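Local coordinates for protein COG0778: Nitroreductase (Streptococcus pneumoniae, PDB 2B67) that binds flavin mononucleotide and probably catalyses the FMN-dependent oxidation of NAD(P)H, passing the electrons to an acceptor, at residues 49-53 / 168-174; 63-68 / 158-164; 79-85 / 173-179. The contacts are given in a common frame with arbitrary orientation. Residues are numbered along the deposited sequence.

Contact 1 of 3, residues 49-53 / 168-174; sequences KFVVV and LEIEDRF. With ACY (acetic acid), chain F.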
loop_
_atom_site.group_PDB
_atom_site.type_symbol
_atom_site.label_atom_id
_atom_site.label_comp_id
_atom_site.label_asym_id
_atom_site.label_seq_id
_atom_site.Cartn_x
_atom_site.Cartn_y
_atom_site.Cartn_z
ATOM N N LYS A 49 1.262 5.479 -12.325
ATOM C CA LYS A 49 0.516 5.934 -13.505
ATOM C C LYS A 49 -0.833 5.232 -13.494
ATOM O O LYS A 49 -0.896 4.005 -13.369
ATOM C CB LYS A 49 1.256 5.628 -14.818
ATOM C CG LYS A 49 0.444 6.117 -16.043
ATOM C CD LYS A 49 0.846 5.468 -17.385
ATOM C CE LYS A 49 2.135 6.102 -17.900
ATOM N NZ LYS A 49 1.952 7.530 -18.294
ATOM N N PHE A 50 -1.892 6.024 -13.552
ATOM C CA PHE A 50 -3.280 5.528 -13.488
ATOM C C PHE A 50 -3.903 5.510 -14.882
ATOM O O PHE A 50 -4.078 6.564 -15.544
ATOM C CB PHE A 50 -4.111 6.396 -12.534
ATOM C CG PHE A 50 -3.632 6.355 -11.110
ATOM C CD1 PHE A 50 -2.513 7.102 -10.709
ATOM C CD2 PHE A 50 -4.288 5.542 -10.170
ATOM C CE1 PHE A 50 -2.048 7.035 -9.382
ATOM C CE2 PHE A 50 -3.869 5.494 -8.854
ATOM C CZ PHE A 50 -2.748 6.226 -8.450
ATOM N N VAL A 51 -4.220 4.318 -15.353
ATOM C CA VAL A 51 -4.841 4.202 -16.659
ATOM C C VAL A 51 -6.339 3.935 -16.464
ATOM O O VAL A 51 -6.731 2.836 -16.062
ATOM C CB VAL A 51 -4.139 3.132 -17.543
ATOM C CG1 VAL A 51 -4.804 3.086 -18.904
ATOM C CG2 VAL A 51 -2.631 3.471 -17.712
ATOM N N VAL A 52 -7.158 4.968 -16.707
ATOM C CA VAL A 52 -8.602 4.866 -16.550
ATOM C C VAL A 52 -9.258 4.259 -17.799
ATOM O O VAL A 52 -9.330 4.888 -18.866
ATOM C CB VAL A 52 -9.216 6.233 -16.177
ATOM C CG1 VAL A 52 -10.699 6.140 -16.034
ATOM C CG2 VAL A 52 -8.576 6.754 -14.883
ATOM N N VAL A 53 -9.735 3.040 -17.661
ATOM C CA VAL A 53 -10.233 2.305 -18.815
ATOM C C VAL A 53 -11.749 2.394 -18.884
ATOM O O VAL A 53 -12.454 1.885 -17.995
ATOM C CB VAL A 53 -9.754 0.848 -18.800
ATOM C CG1 VAL A 53 -10.238 0.084 -20.045
ATOM C CG2 VAL A 53 -8.195 0.832 -18.697
ATOM N N LEU A 168 -3.528 -2.006 -23.539
ATOM C CA LEU A 168 -3.869 -0.650 -23.130
ATOM C C LEU A 168 -3.037 0.446 -23.800
ATOM O O LEU A 168 -3.246 1.630 -23.511
ATOM C CB LEU A 168 -3.791 -0.514 -21.594
ATOM C CG LEU A 168 -4.725 -1.409 -20.785
ATOM C CD1 LEU A 168 -4.743 -1.060 -19.303
ATOM C CD2 LEU A 168 -6.118 -1.320 -21.348
ATOM N N GLU A 169 -2.096 0.052 -24.662
ATOM C CA GLU A 169 -1.232 0.986 -25.391
ATOM C C GLU A 169 -0.453 1.903 -24.449
ATOM O O GLU A 169 -0.516 3.134 -24.551
ATOM C CB GLU A 169 -2.018 1.802 -26.443
ATOM C CG GLU A 169 -2.815 0.912 -27.384
ATOM C CD GLU A 169 -3.657 1.687 -28.412
ATOM O OE1 GLU A 169 -3.848 2.935 -28.270
ATOM O OE2 GLU A 169 -4.141 1.013 -29.364
ATOM N N ILE A 170 0.286 1.284 -23.535
ATOM C CA ILE A 170 1.092 2.017 -22.567
ATOM C C ILE A 170 2.550 1.572 -22.739
ATOM O O ILE A 170 2.818 0.377 -22.859
ATOM C CB ILE A 170 0.640 1.686 -21.116
ATOM C CG1 ILE A 170 -0.842 2.030 -20.885
ATOM C CG2 ILE A 170 1.634 2.295 -20.125
ATOM C CD1 ILE A 170 -1.201 3.571 -20.859
ATOM N N GLU A 171 3.476 2.526 -22.728
ATOM C CA GLU A 171 4.918 2.248 -22.811
ATOM C C GLU A 171 5.431 1.184 -21.836
ATOM O O GLU A 171 5.056 1.183 -20.644
ATOM C CB GLU A 171 5.736 3.543 -22.637
ATOM C CG GLU A 171 5.578 4.540 -23.787
ATOM C CD GLU A 171 6.055 4.010 -25.155
ATOM O OE1 GLU A 171 6.981 3.158 -25.207
ATOM O OE2 GLU A 171 5.499 4.463 -26.184
ATOM N N ASP A 172 6.298 0.301 -22.338
ATOM C CA ASP A 172 6.826 -0.831 -21.577
ATOM C C ASP A 172 7.650 -0.416 -20.351
ATOM O O ASP A 172 7.894 -1.230 -19.436
ATOM C CB ASP A 172 7.684 -1.723 -22.473
ATOM C CG ASP A 172 6.860 -2.558 -23.439
ATOM O OD1 ASP A 172 5.655 -2.810 -23.195
ATOM O OD2 ASP A 172 7.428 -2.980 -24.471
ATOM N N ARG A 173 8.101 0.842 -20.351
ATOM C CA ARG A 173 8.732 1.453 -19.183
ATOM C C ARG A 173 7.796 1.292 -17.946
ATOM O O ARG A 173 8.259 1.144 -16.853
ATOM C CB ARG A 173 9.061 2.934 -19.471
ATOM C CG ARG A 173 9.459 3.769 -18.252
ATOM C CD ARG A 173 9.749 5.217 -18.666
ATOM N NE ARG A 173 9.626 6.137 -17.530
ATOM C CZ ARG A 173 9.564 7.472 -17.632
ATOM N NH1 ARG A 173 9.410 8.214 -16.534
ATOM N NH2 ARG A 173 9.641 8.076 -18.816
ATOM N N PHE A 174 6.483 1.311 -18.162
ATOM C CA PHE A 174 5.485 1.149 -17.096
ATOM C C PHE A 174 5.019 -0.302 -16.981
ATOM O O PHE A 174 4.575 -0.895 -17.978
ATOM C CB PHE A 174 4.318 2.110 -17.360
ATOM C CG PHE A 174 4.738 3.529 -17.255
ATOM C CD1 PHE A 174 5.187 4.224 -18.393
ATOM C CD2 PHE A 174 4.792 4.159 -15.996
ATOM C CE1 PHE A 174 5.669 5.580 -18.268
ATOM C CE2 PHE A 174 5.256 5.487 -15.866
ATOM C CZ PHE A 174 5.710 6.198 -16.994
HETATM C C ACY F . 5.095 9.474 -18.653
HETATM O O ACY F . 4.316 8.770 -19.329
HETATM O OXT ACY F . 4.871 9.813 -17.471
HETATM C CH3 ACY F . 6.370 9.925 -19.306
#

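Contact 2 of 3, residues 63-68 / 158-164; sequences LAYGSN and GFDKSKV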
loop_
_atom_site.group_PDB
_atom_site.type_symbol
_atom_site.label_atom_id
_atom_site.label_comp_id
_atom_site.label_asym_id
_atom_site.label_seq_id
_atom_site.Cartn_x
_atom_site.Cartn_y
_atom_site.Cartn_z
ATOM N N LEU A 63 -7.732 -10.572 -20.392
ATOM C CA LEU A 63 -6.465 -10.811 -19.661
ATOM C C LEU A 63 -6.644 -11.248 -18.201
ATOM O O LEU A 63 -5.679 -11.592 -17.495
ATOM C CB LEU A 63 -5.605 -9.557 -19.701
ATOM C CG LEU A 63 -5.281 -8.971 -21.068
ATOM C CD1 LEU A 63 -4.294 -7.873 -20.831
ATOM C CD2 LEU A 63 -4.742 -10.034 -22.078
ATOM N N ALA A 64 -7.887 -11.216 -17.743
ATOM C CA ALA A 64 -8.191 -11.493 -16.332
ATOM C C ALA A 64 -8.483 -12.984 -16.137
ATOM O O ALA A 64 -9.150 -13.589 -16.983
ATOM C CB ALA A 64 -9.411 -10.638 -15.892
ATOM N N TYR A 65 -8.029 -13.570 -15.031
ATOM C CA TYR A 65 -8.240 -15.005 -14.782
ATOM C C TYR A 65 -9.573 -15.298 -14.073
ATOM O O TYR A 65 -10.049 -14.480 -13.284
ATOM C CB TYR A 65 -7.140 -15.582 -13.880
ATOM C CG TYR A 65 -5.691 -15.348 -14.296
ATOM C CD1 TYR A 65 -4.714 -15.095 -13.329
ATOM C CD2 TYR A 65 -5.306 -15.396 -15.620
ATOM C CE1 TYR A 65 -3.401 -14.869 -13.684
ATOM C CE2 TYR A 65 -3.998 -15.180 -15.985
ATOM C CZ TYR A 65 -3.055 -14.915 -15.003
ATOM O OH TYR A 65 -1.738 -14.745 -15.366
ATOM N N GLY A 66 -10.134 -16.486 -14.322
ATOM C CA GLY A 66 -11.294 -16.960 -13.555
ATOM C C GLY A 66 -12.425 -15.943 -13.547
ATOM O O GLY A 66 -12.714 -15.320 -14.568
ATOM N N SER A 67 -13.021 -15.742 -12.382
ATOM C CA SER A 67 -14.152 -14.828 -12.228
ATOM C C SER A 67 -13.761 -13.341 -12.353
ATOM O O SER A 67 -14.636 -12.461 -12.341
ATOM C CB SER A 67 -14.802 -15.070 -10.868
ATOM O OG SER A 67 -13.898 -14.678 -9.838
ATOM N N ASN A 68 -12.462 -13.070 -12.481
ATOM C CA ASN A 68 -11.973 -11.707 -12.761
ATOM C C ASN A 68 -12.421 -11.293 -14.140
ATOM O O ASN A 68 -12.612 -10.108 -14.395
ATOM C CB ASN A 68 -10.441 -11.586 -12.626
ATOM C CG ASN A 68 -9.971 -11.789 -11.200
ATOM O OD1 ASN A 68 -10.727 -11.534 -10.260
ATOM N ND2 ASN A 68 -8.738 -12.248 -11.021
ATOM N N GLY A 158 -5.102 -11.114 -10.079
ATOM C CA GLY A 158 -5.179 -12.271 -11.009
ATOM C C GLY A 158 -5.487 -11.901 -12.466
ATOM O O GLY A 158 -6.656 -11.987 -12.932
ATOM N N PHE A 159 -4.439 -11.474 -13.181
ATOM C CA PHE A 159 -4.525 -11.104 -14.575
ATOM C C PHE A 159 -3.148 -11.285 -15.190
ATOM O O PHE A 159 -2.139 -11.413 -14.468
ATOM C CB PHE A 159 -5.041 -9.653 -14.782
ATOM C CG PHE A 159 -4.131 -8.598 -14.229
ATOM C CD1 PHE A 159 -4.162 -8.264 -12.876
ATOM C CD2 PHE A 159 -3.241 -7.924 -15.057
ATOM C CE1 PHE A 159 -3.302 -7.244 -12.361
ATOM C CE2 PHE A 159 -2.406 -6.924 -14.550
ATOM C CZ PHE A 159 -2.438 -6.591 -13.206
ATOM N N ASP A 160 -3.126 -11.319 -16.522
ATOM C CA ASP A 160 -1.946 -11.619 -17.312
ATOM C C ASP A 160 -1.146 -10.338 -17.566
ATOM O O ASP A 160 -1.392 -9.640 -18.539
ATOM C CB ASP A 160 -2.380 -12.217 -18.665
ATOM C CG ASP A 160 -1.199 -12.615 -19.526
ATOM O OD1 ASP A 160 -0.055 -12.430 -19.043
ATOM O OD2 ASP A 160 -1.406 -13.156 -20.646
ATOM N N LYS A 161 -0.204 -10.042 -16.686
ATOM C CA LYS A 161 0.536 -8.792 -16.730
ATOM C C LYS A 161 1.295 -8.570 -18.029
ATOM O O LYS A 161 1.482 -7.422 -18.441
ATOM C CB LYS A 161 1.492 -8.670 -15.538
ATOM C CG LYS A 161 0.783 -8.345 -14.230
ATOM C CD LYS A 161 1.676 -8.629 -13.041
ATOM C CE LYS A 161 1.048 -8.210 -11.700
ATOM N NZ LYS A 161 2.141 -8.050 -10.696
ATOM N N SER A 162 1.697 -9.665 -18.686
ATOM C CA SER A 162 2.541 -9.594 -19.889
ATOM C C SER A 162 1.816 -9.013 -21.110
ATOM O O SER A 162 2.449 -8.613 -22.102
ATOM C CB SER A 162 3.081 -10.993 -20.232
ATOM O OG SER A 162 2.070 -11.848 -20.767
ATOM N N LYS A 163 0.493 -8.942 -21.077
ATOM C CA LYS A 163 -0.191 -8.401 -22.275
ATOM C C LYS A 163 -0.814 -7.032 -22.054
ATOM O O LYS A 163 -1.363 -6.430 -23.001
ATOM C CB LYS A 163 -1.265 -9.382 -22.803
ATOM C CG LYS A 163 -0.700 -10.693 -23.360
ATOM C CD LYS A 163 -1.820 -11.641 -23.820
ATOM C CE LYS A 163 -1.228 -12.909 -24.479
ATOM N NZ LYS A 163 -2.307 -13.946 -24.696
ATOM N N VAL A 164 -0.761 -6.556 -20.811
ATOM C CA VAL A 164 -1.518 -5.361 -20.436
ATOM C C VAL A 164 -1.019 -4.114 -21.164
ATOM O O VAL A 164 -1.840 -3.294 -21.610
ATOM C CB VAL A 164 -1.567 -5.081 -18.881
ATOM C CG1 VAL A 164 -2.328 -3.786 -18.629
ATOM C CG2 VAL A 164 -2.303 -6.195 -18.122
#

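Contact 3 of 3, residues 79-85 / 173-179; sequences IALFTDT and RFRPELL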
loop_
_atom_site.group_PDB
_atom_site.type_symbol
_atom_site.label_atom_id
_atom_site.label_comp_id
_atom_site.label_asym_id
_atom_site.label_seq_id
_atom_site.Cartn_x
_atom_site.Cartn_y
_atom_site.Cartn_z
ATOM N N ILE A 79 -9.338 0.685 -13.459
ATOM C CA ILE A 79 -8.175 1.543 -13.389
ATOM C C ILE A 79 -7.042 0.579 -13.348
ATOM O O ILE A 79 -6.950 -0.213 -12.402
ATOM C CB ILE A 79 -8.177 2.425 -12.113
ATOM C CG1 ILE A 79 -9.323 3.433 -12.171
ATOM C CG2 ILE A 79 -6.851 3.160 -11.997
ATOM C CD1 ILE A 79 -9.724 4.038 -10.826
ATOM N N ALA A 80 -6.218 0.587 -14.391
ATOM C CA ALA A 80 -4.980 -0.160 -14.365
ATOM C C ALA A 80 -3.892 0.678 -13.710
ATOM O O ALA A 80 -3.531 1.721 -14.229
ATOM C CB ALA A 80 -4.570 -0.572 -15.788
ATOM N N LEU A 81 -3.377 0.228 -12.563
ATOM C CA LEU A 81 -2.317 0.942 -11.853
ATOM C C LEU A 81 -0.982 0.409 -12.338
ATOM O O LEU A 81 -0.696 -0.790 -12.194
ATOM C CB LEU A 81 -2.427 0.750 -10.329
ATOM C CG LEU A 81 -1.305 1.288 -9.430
ATOM C CD1 LEU A 81 -1.119 2.810 -9.611
ATOM C CD2 LEU A 81 -1.649 1.017 -7.981
ATOM N N PHE A 82 -0.177 1.304 -12.913
ATOM C CA PHE A 82 1.185 0.972 -13.399
ATOM C C PHE A 82 2.217 1.657 -12.492
ATOM O O PHE A 82 1.933 2.689 -11.852
ATOM C CB PHE A 82 1.421 1.503 -14.837
ATOM C CG PHE A 82 0.681 0.739 -15.918
ATOM C CD1 PHE A 82 -0.693 0.900 -16.085
ATOM C CD2 PHE A 82 1.360 -0.153 -16.747
ATOM C CE1 PHE A 82 -1.364 0.198 -17.067
ATOM C CE2 PHE A 82 0.698 -0.847 -17.741
ATOM C CZ PHE A 82 -0.675 -0.673 -17.902
ATOM N N THR A 83 3.424 1.111 -12.459
ATOM C CA THR A 83 4.513 1.787 -11.790
ATOM C C THR A 83 5.649 1.972 -12.797
ATOM O O THR A 83 5.781 1.194 -13.749
ATOM C CB THR A 83 5.018 0.995 -10.590
ATOM O OG1 THR A 83 5.257 -0.350 -11.013
ATOM C CG2 THR A 83 3.966 0.972 -9.474
ATOM N N ASP A 84 6.461 2.993 -12.538
ATOM C CA ASP A 84 7.575 3.405 -13.380
ATOM C C ASP A 84 8.807 2.587 -13.106
ATOM O O ASP A 84 9.462 2.777 -12.081
ATOM C CB ASP A 84 7.899 4.888 -13.102
ATOM C CG ASP A 84 8.621 5.577 -14.266
ATOM O OD1 ASP A 84 9.309 4.881 -15.057
ATOM O OD2 ASP A 84 8.518 6.829 -14.358
ATOM N N THR A 85 9.163 1.707 -14.036
ATOM C CA THR A 85 10.330 0.888 -13.838
ATOM C C THR A 85 11.640 1.649 -14.061
ATOM O O THR A 85 12.692 1.133 -13.708
ATOM C CB THR A 85 10.338 -0.361 -14.734
ATOM O OG1 THR A 85 10.461 0.060 -16.104
ATOM C CG2 THR A 85 9.014 -1.187 -14.523
ATOM N N ARG A 173 8.101 0.842 -20.351
ATOM C CA ARG A 173 8.732 1.453 -19.183
ATOM C C ARG A 173 7.796 1.292 -17.946
ATOM O O ARG A 173 8.259 1.144 -16.853
ATOM C CB ARG A 173 9.061 2.934 -19.471
ATOM C CG ARG A 173 9.459 3.769 -18.252
ATOM C CD ARG A 173 9.749 5.217 -18.666
ATOM N NE ARG A 173 9.626 6.137 -17.530
ATOM C CZ ARG A 173 9.564 7.472 -17.632
ATOM N NH1 ARG A 173 9.410 8.214 -16.534
ATOM N NH2 ARG A 173 9.641 8.076 -18.816
ATOM N N PHE A 174 6.483 1.311 -18.162
ATOM C CA PHE A 174 5.485 1.149 -17.096
ATOM C C PHE A 174 5.019 -0.302 -16.981
ATOM O O PHE A 174 4.575 -0.895 -17.978
ATOM C CB PHE A 174 4.318 2.110 -17.360
ATOM C CG PHE A 174 4.738 3.529 -17.255
ATOM C CD1 PHE A 174 5.187 4.224 -18.393
ATOM C CD2 PHE A 174 4.792 4.159 -15.996
ATOM C CE1 PHE A 174 5.669 5.580 -18.268
ATOM C CE2 PHE A 174 5.256 5.487 -15.866
ATOM C CZ PHE A 174 5.710 6.198 -16.994
ATOM N N ARG A 175 5.141 -0.894 -15.788
ATOM C CA ARG A 175 4.644 -2.260 -15.603
ATOM C C ARG A 175 3.323 -2.270 -14.830
ATOM O O ARG A 175 3.128 -1.465 -13.894
ATOM C CB ARG A 175 5.668 -3.161 -14.918
ATOM C CG ARG A 175 5.935 -2.769 -13.497
ATOM C CD ARG A 175 6.701 -3.861 -12.763
ATOM N NE ARG A 175 6.577 -3.735 -11.308
ATOM C CZ ARG A 175 7.334 -4.407 -10.433
ATOM N NH1 ARG A 175 7.164 -4.237 -9.123
ATOM N NH2 ARG A 175 8.313 -5.209 -10.871
ATOM N N PRO A 176 2.399 -3.141 -15.247
ATOM C CA PRO A 176 1.118 -3.185 -14.569
ATOM C C PRO A 176 1.276 -3.823 -13.192
ATOM O O PRO A 176 1.976 -4.832 -13.037
ATOM C CB PRO A 176 0.230 -4.020 -15.514
ATOM C CG PRO A 176 1.186 -4.817 -16.360
ATOM C CD PRO A 176 2.475 -4.050 -16.413
ATOM N N GLU A 177 0.689 -3.202 -12.185
ATOM C CA GLU A 177 0.730 -3.795 -10.841
ATOM C C GLU A 177 -0.579 -4.469 -10.429
ATOM O O GLU A 177 -0.568 -5.554 -9.829
ATOM C CB GLU A 177 1.106 -2.727 -9.802
ATOM C CG GLU A 177 2.521 -2.130 -10.021
ATOM C CD GLU A 177 3.657 -3.028 -9.540
ATOM O OE1 GLU A 177 3.419 -4.145 -9.029
ATOM O OE2 GLU A 177 4.810 -2.617 -9.691
ATOM N N LEU A 178 -1.696 -3.812 -10.752
ATOM C CA LEU A 178 -3.043 -4.138 -10.214
ATOM C C LEU A 178 -4.094 -3.610 -11.174
ATOM O O LEU A 178 -3.890 -2.560 -11.808
ATOM C CB LEU A 178 -3.288 -3.365 -8.883
ATOM C CG LEU A 178 -2.591 -3.725 -7.574
ATOM C CD1 LEU A 178 -2.982 -2.749 -6.446
ATOM C CD2 LEU A 178 -2.876 -5.192 -7.158
ATOM N N LEU A 179 -5.237 -4.291 -11.220
ATOM C CA LEU A 179 -6.438 -3.747 -11.848
ATOM C C LEU A 179 -7.412 -3.442 -10.716
ATOM O O LEU A 179 -7.640 -4.281 -9.854
ATOM C CB LEU A 179 -7.086 -4.744 -12.847
ATOM C CG LEU A 179 -6.207 -5.310 -13.977
ATOM C CD1 LEU A 179 -7.054 -6.183 -14.933
ATOM C CD2 LEU A 179 -5.464 -4.184 -14.772
#

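Contact 1 of 3, residues 49-53 / 168-174
Strand 48-53 lays alternate side chains on the loop that leads from helix 161-168 into strand 174-183. Lys49, Val51 and Val53 point toward the loop, while Phe50 and Val52 pack on helix 26-36. Val51 sits over the gap between two loop side chains: its CG2 is 3.5 Å from Ile170 CD1 and its CG1 is 4.2 Å from Leu168 CD1. Leu168 CD1 meets Val53 CG2 at 4.0 Å, so Leu168 fills the hollow between the two valines. At the other end, the Lys49 side chain puts its CE over the face of the Phe174 ring, 3.4 Å from the ring centroid (CH-pi), and Lys49 NZ lies 4.4 Å from that centroid (cation-pi). Lys49 NZ donates to O of an acetic acid molecule, probably from the crystallisation liquor, at 2.9 Å. Strand 48-53, outermost in this chain's sheet, is extended by a parallel strand of the second subunit. No backbone pairing joins the segments, so the contact depends on apolar side-chain fit, with the lysine charge over the aromatic face.

Contact 2 of 3, residues 63-68 / 158-164
This is a single beta bridge between two loops at the edge of the FMN pocket. It joins the link between helices 57-61 and 68-74 to the turn that enters helix 161-168. The bridge pairs Ala64 with Phe159, whose CA atoms are 4.1 Å apart. Two backbone hydrogen bonds hold it: Asp160 N to Leu63 O at 2.7 Å, and Tyr65 N to Gly158 O at 3.0 Å. A type II' turn from Tyr65 to Asn68, with Gly66 at positive phi, then brings Asn68 back to Gly158. Both residues belong to the flavin pocket: Gly158 N donates to FMN O4, and Asn68 OD1 makes a weak hydrogen bond with FMN N3. A CB on Gly158 would clash with Asn68 ND2. The Tyr65 ring lies along the outside of the bridge, with Phe159 N over one face. Leu63 reaches the helix, where its CD2 is 3.6 Å from Lys163 CB and its CD1 is 3.8 Å from Val164 CG2. Asp160 is the N-cap of that helix, and its OD1 accepts from Ser162 N at 3.3 Å and from Ser162 OG at 2.8 Å. Gly158 O takes a second hydrogen bond from Asn68 ND2, at 2.8 Å.

Contact 3 of 3, residues 79-85 / 173-179
Strands 79-84 and 174-179 run antiparallel, their axes 4.5 Å apart at the closest and 135° between directions. Thr83 and Arg175 form a hydrogen-bonded pair: Thr83 N to Arg175 O and Arg175 N to Thr83 O are both 3.0 Å. A classic beta bulge sets Glu177 and Leu178 opposite Leu81. Leu81 O accepts from Glu177 N at 2.8 Å and weakly from Leu178 N at 3.5 Å, while Leu81 N donates to Leu178 O at 2.9 Å. Ala80, Phe82, Phe174, Pro176 and Leu179 share one face. There Pro176 CB makes a CH-pi contact over the Phe82 ring, 4.3 Å from its centroid, and helix 161-168 packs on this side. The face of Leu81, Thr83, Arg175 and Leu178 meets helix 124-148. There Glu177 OE2 accepts from Thr83 OG1 at 2.7 Å and forms a salt bridge with Arg175 NE at 2.6 Å. Asp84 and Arg173 form a salt bridge, Arg173 NE to Asp84 OD1 at 2.8 Å and Arg173 NH1 to Asp84 OD2 at 2.7 Å. Thr85 N and OG1 both donate to Arg173 O, at 3.0 and 2.6 Å. This is the central pair of this chain's sheet, extended by the second subunit, in the nitroreductase alpha-beta sandwich.

Contact 3 is the core of the sheet, its centre about 8 Å from the centre of the chain. Contact 1 is mostly buried, centred about 12 Å out. Contact 2, centred about 16 Å out, is only partly buried. Contacts 1 and 3 share Arg173 and Phe174, and strands 48-53 and 77-84 are neighbours: Lys49 O is 2.8 Å from Phe82 N. Helix 161-168 begins in contact 2 and ends in contact 1. Val164 CG1 packs 3.6 Å from Phe82 CZ of contact 3. The sheet pair combines a backbone ladder with salt bridges, contact 1 relies on side chains, and the loop bridge has two backbone hydrogen bonds and presents Gly158 N and Asn68 to the flavin.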